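Local coordinates for N-acetylmuramoyl-L-alanine amidase domain-containing protein SAOUHSC_02979 (Staphylococcus aureus, PDB 5T1Q), which probably acts as a secreted cell-wall amidase, the deposited piece joining a glucosaminidase-like, lysozyme-clan region to a C-terminal CHAP domain, at residues A[66-71]-A[84-89]. Residues are numbered along the deposited sequence; the frame is centred on the assembly and turned at random.
Sequences SIAKDA and VMIAQA
The CA atoms of Ala-71 and Ile-86 are the nearest pair across two helical segments, 66-71 and 84-89, whose axes pass 10.1 Å apart and run roughly antiparallel at 146°. No hydrogen bond joins them, and the contact is wholly apolar, made by side chains and the CA atoms of two alanines. Ile-86 fills the middle. Its CG1 lies anti to the carbonyl carbon (chi1 -65°), and the extended CG1-CD1 arm reaches across the gap to the opposite helix. CG1 meets the methyl CB of Ala-71 at 3.5 Å, and the terminal CD1 carries on past that methyl to within 4.1 Å of CA of Ala-68, so the arm lies against the small residues of one helical turn. To one side of it the fully extended selenomethionine Met-85 runs alongside Ala-71, its SE 4.4 Å from CB of Ala-71, a looser touch than that of Ile-86. One turn further along helix 82-93, the direction of reach is reversed: Ile-67 holds CG1 between its backbone N and carbonyl carbon (chi1 66°), and its CD1 meets CB of Ala-89 tip to tip at 3.8 Å. Each long isoleucine arm is thus answered by alanine, and all the touching residues are buried. The pair belongs to the glucosaminidase-like region of the chain, where helices 58-78 and 82-93 follow one another as an antiparallel hairpin. Phe-211 covers Ala-68 and Ile-86, while Leu-149 and Tyr-152 of helix 145-158 pack on Met-85; on the side of helix 82-93 turned from the contact, Val-84 packs on helix 178-185 and Ala-87 on helix 195-205.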
ATOM      1  N   SER A  66     -16.489 -10.303  -3.375  1.00 42.92           N
ATOM      2  CA  SER A  66     -16.476 -10.466  -4.833  1.00 44.31           C
ATOM      3  C   SER A  66     -15.634 -11.660  -5.294  1.00 44.25           C
ATOM      4  O   SER A  66     -15.817 -12.122  -6.416  1.00 46.57           O
ATOM      5  CB  SER A  66     -15.941  -9.211  -5.533  1.00 43.33           C
ATOM      6  OG  SER A  66     -14.536  -9.080  -5.353  1.00 40.38           O
ATOM      7  N   ILE A  67     -14.713 -12.143  -4.449  1.00 43.03           N
ATOM      8  CA  ILE A  67     -13.835 -13.271  -4.822  1.00 42.69           C
ATOM      9  C   ILE A  67     -13.690 -14.399  -3.793  1.00 42.42           C
ATOM     10  O   ILE A  67     -12.996 -15.377  -4.071  1.00 42.45           O
ATOM     11  CB  ILE A  67     -12.407 -12.778  -5.176  1.00 41.14           C
ATOM     12  CG1 ILE A  67     -11.700 -12.189  -3.946  1.00 39.34           C
ATOM     13  CG2 ILE A  67     -12.460 -11.776  -6.320  1.00 41.50           C
ATOM     14  CD1 ILE A  67     -10.264 -11.807  -4.196  1.00 37.86           C
ATOM     15  N   ALA A  68     -14.335 -14.288  -2.629  1.00 42.49           N
ATOM     16  CA  ALA A  68     -14.203 -15.330  -1.592  1.00 43.38           C
ATOM     17  C   ALA A  68     -14.676 -16.710  -2.068  1.00 45.46           C
ATOM     18  O   ALA A  68     -14.077 -17.728  -1.708  1.00 44.05           O
ATOM     19  CB  ALA A  68     -14.947 -14.935  -0.320  1.00 43.90           C
ATOM     20  N   LYS A  69     -15.736 -16.735  -2.879  1.00 47.31           N
ATOM     21  CA  LYS A  69     -16.257 -18.004  -3.381  1.00 50.42           C
ATOM     22  C   LYS A  69     -15.267 -18.669  -4.331  1.00 50.36           C
ATOM     23  O   LYS A  69     -14.956 -19.842  -4.171  1.00 50.53           O
ATOM     24  CB  LYS A  69     -17.625 -17.849  -4.057  1.00 52.12           C
ATOM     25  CG  LYS A  69     -18.188 -19.184  -4.519  1.00 54.68           C
ATOM     26  CD  LYS A  69     -19.568 -19.081  -5.137  1.00 57.25           C
ATOM     27  CE  LYS A  69     -20.000 -20.445  -5.636  1.00 59.41           C
ATOM     28  NZ  LYS A  69     -21.271 -20.379  -6.396  1.00 62.62           N
ATOM     29  N   ASP A  70     -14.785 -17.920  -5.320  1.00 50.95           N
ATOM     30  CA  ASP A  70     -13.829 -18.469  -6.287  1.00 50.92           C
ATOM     31  C   ASP A  70     -12.509 -18.856  -5.606  1.00 48.27           C
ATOM     32  O   ASP A  70     -11.927 -19.888  -5.937  1.00 47.71           O
ATOM     33  CB  ASP A  70     -13.608 -17.508  -7.466  1.00 51.87           C
ATOM     34  CG  ASP A  70     -14.833 -17.403  -8.394  1.00 55.62           C
ATOM     35  OD1 ASP A  70     -15.655 -18.344  -8.437  1.00 58.20           O
ATOM     36  OD2 ASP A  70     -14.956 -16.384  -9.115  1.00 57.30           O
ATOM     37  N   ALA A  71     -12.066 -18.050  -4.640  1.00 46.00           N
ATOM     38  CA  ALA A  71     -10.832 -18.347  -3.886  1.00 44.41           C
ATOM     39  C   ALA A  71     -10.988 -19.611  -3.043  1.00 45.04           C
ATOM     40  O   ALA A  71     -10.056 -20.412  -2.941  1.00 44.80           O
ATOM     41  CB  ALA A  71     -10.441 -17.180  -3.005  1.00 43.24           C
ATOM     42  N   VAL A  84      -4.323 -16.956   1.998  1.00 33.32           N
ATOM     43  CA  VAL A  84      -3.121 -16.359   1.443  1.00 32.96           C
ATOM     44  C   VAL A  84      -3.481 -15.726   0.099  1.00 33.25           C
ATOM     45  O   VAL A  84      -3.106 -14.593  -0.173  1.00 34.01           O
ATOM     46  CB  VAL A  84      -1.970 -17.389   1.315  1.00 33.88           C
ATOM     47  CG1 VAL A  84      -0.763 -16.794   0.595  1.00 33.57           C
ATOM     48  CG2 VAL A  84      -1.556 -17.893   2.692  1.00 34.09           C
HETATM   49  N   MSE A  85      -4.258 -16.440  -0.705  1.00 34.26           N
HETATM   50  CA  MSE A  85      -4.662 -15.954  -2.028  1.00 34.87           C
HETATM   51  C   MSE A  85      -5.487 -14.677  -1.948  1.00 33.13           C
HETATM   52  O   MSE A  85      -5.263 -13.736  -2.717  1.00 31.85           O
HETATM   53  CB  MSE A  85      -5.423 -17.081  -2.729  1.00 37.37           C
HETATM   54  CG  MSE A  85      -5.941 -16.707  -4.116  1.00 39.40           C
HETATM   55 SE   MSE A  85      -6.702 -18.331  -4.948  1.00 43.62          SE
HETATM   56  CE  MSE A  85      -7.152 -17.582  -6.710  1.00 43.66           C
ATOM     57  N   ILE A  86      -6.445 -14.634  -1.026  1.00 31.95           N
ATOM     58  CA  ILE A  86      -7.302 -13.465  -0.876  1.00 31.41           C
ATOM     59  C   ILE A  86      -6.491 -12.273  -0.338  1.00 30.40           C
ATOM     60  O   ILE A  86      -6.698 -11.135  -0.761  1.00 30.42           O
ATOM     61  CB  ILE A  86      -8.512 -13.752   0.037  1.00 31.89           C
ATOM     62  CG1 ILE A  86      -9.423 -14.795  -0.614  1.00 33.54           C
ATOM     63  CG2 ILE A  86      -9.303 -12.473   0.278  1.00 31.07           C
ATOM     64  CD1 ILE A  86     -10.510 -15.324   0.294  1.00 34.84           C
ATOM     65  N   ALA A  87      -5.583 -12.554   0.593  1.00 29.33           N
ATOM     66  CA  ALA A  87      -4.744 -11.531   1.176  1.00 28.20           C
ATOM     67  C   ALA A  87      -3.824 -10.927   0.128  1.00 27.78           C
ATOM     68  O   ALA A  87      -3.641  -9.706   0.103  1.00 26.48           O
ATOM     69  CB  ALA A  87      -3.937 -12.103   2.325  1.00 28.32           C
ATOM     70  N   GLN A  88      -3.238 -11.778  -0.722  1.00 28.21           N
ATOM     71  CA  GLN A  88      -2.377 -11.293  -1.795  1.00 28.30           C
ATOM     72  C   GLN A  88      -3.182 -10.448  -2.781  1.00 29.32           C
ATOM     73  O   GLN A  88      -2.690  -9.414  -3.242  1.00 30.07           O
ATOM     74  CB  GLN A  88      -1.641 -12.434  -2.515  1.00 29.66           C
ATOM     75  CG  GLN A  88      -0.445 -12.960  -1.746  1.00 29.47           C
ATOM     76  CD  GLN A  88       0.466 -13.847  -2.586  1.00 30.45           C
ATOM     77  OE1 GLN A  88       0.269 -15.058  -2.677  1.00 31.21           O
ATOM     78  NE2 GLN A  88       1.521 -13.255  -3.124  1.00 29.87           N
ATOM     79  N   ALA A  89      -4.415 -10.868  -3.081  1.00 29.78           N
ATOM     80  CA  ALA A  89      -5.287 -10.090  -3.955  1.00 31.13           C
ATOM     81  C   ALA A  89      -5.537  -8.714  -3.338  1.00 31.40           C
ATOM     82  O   ALA A  89      -5.397  -7.691  -4.019  1.00 31.38           O
ATOM     83  CB  ALA A  89      -6.610 -10.806  -4.214  1.00 31.99           C
TER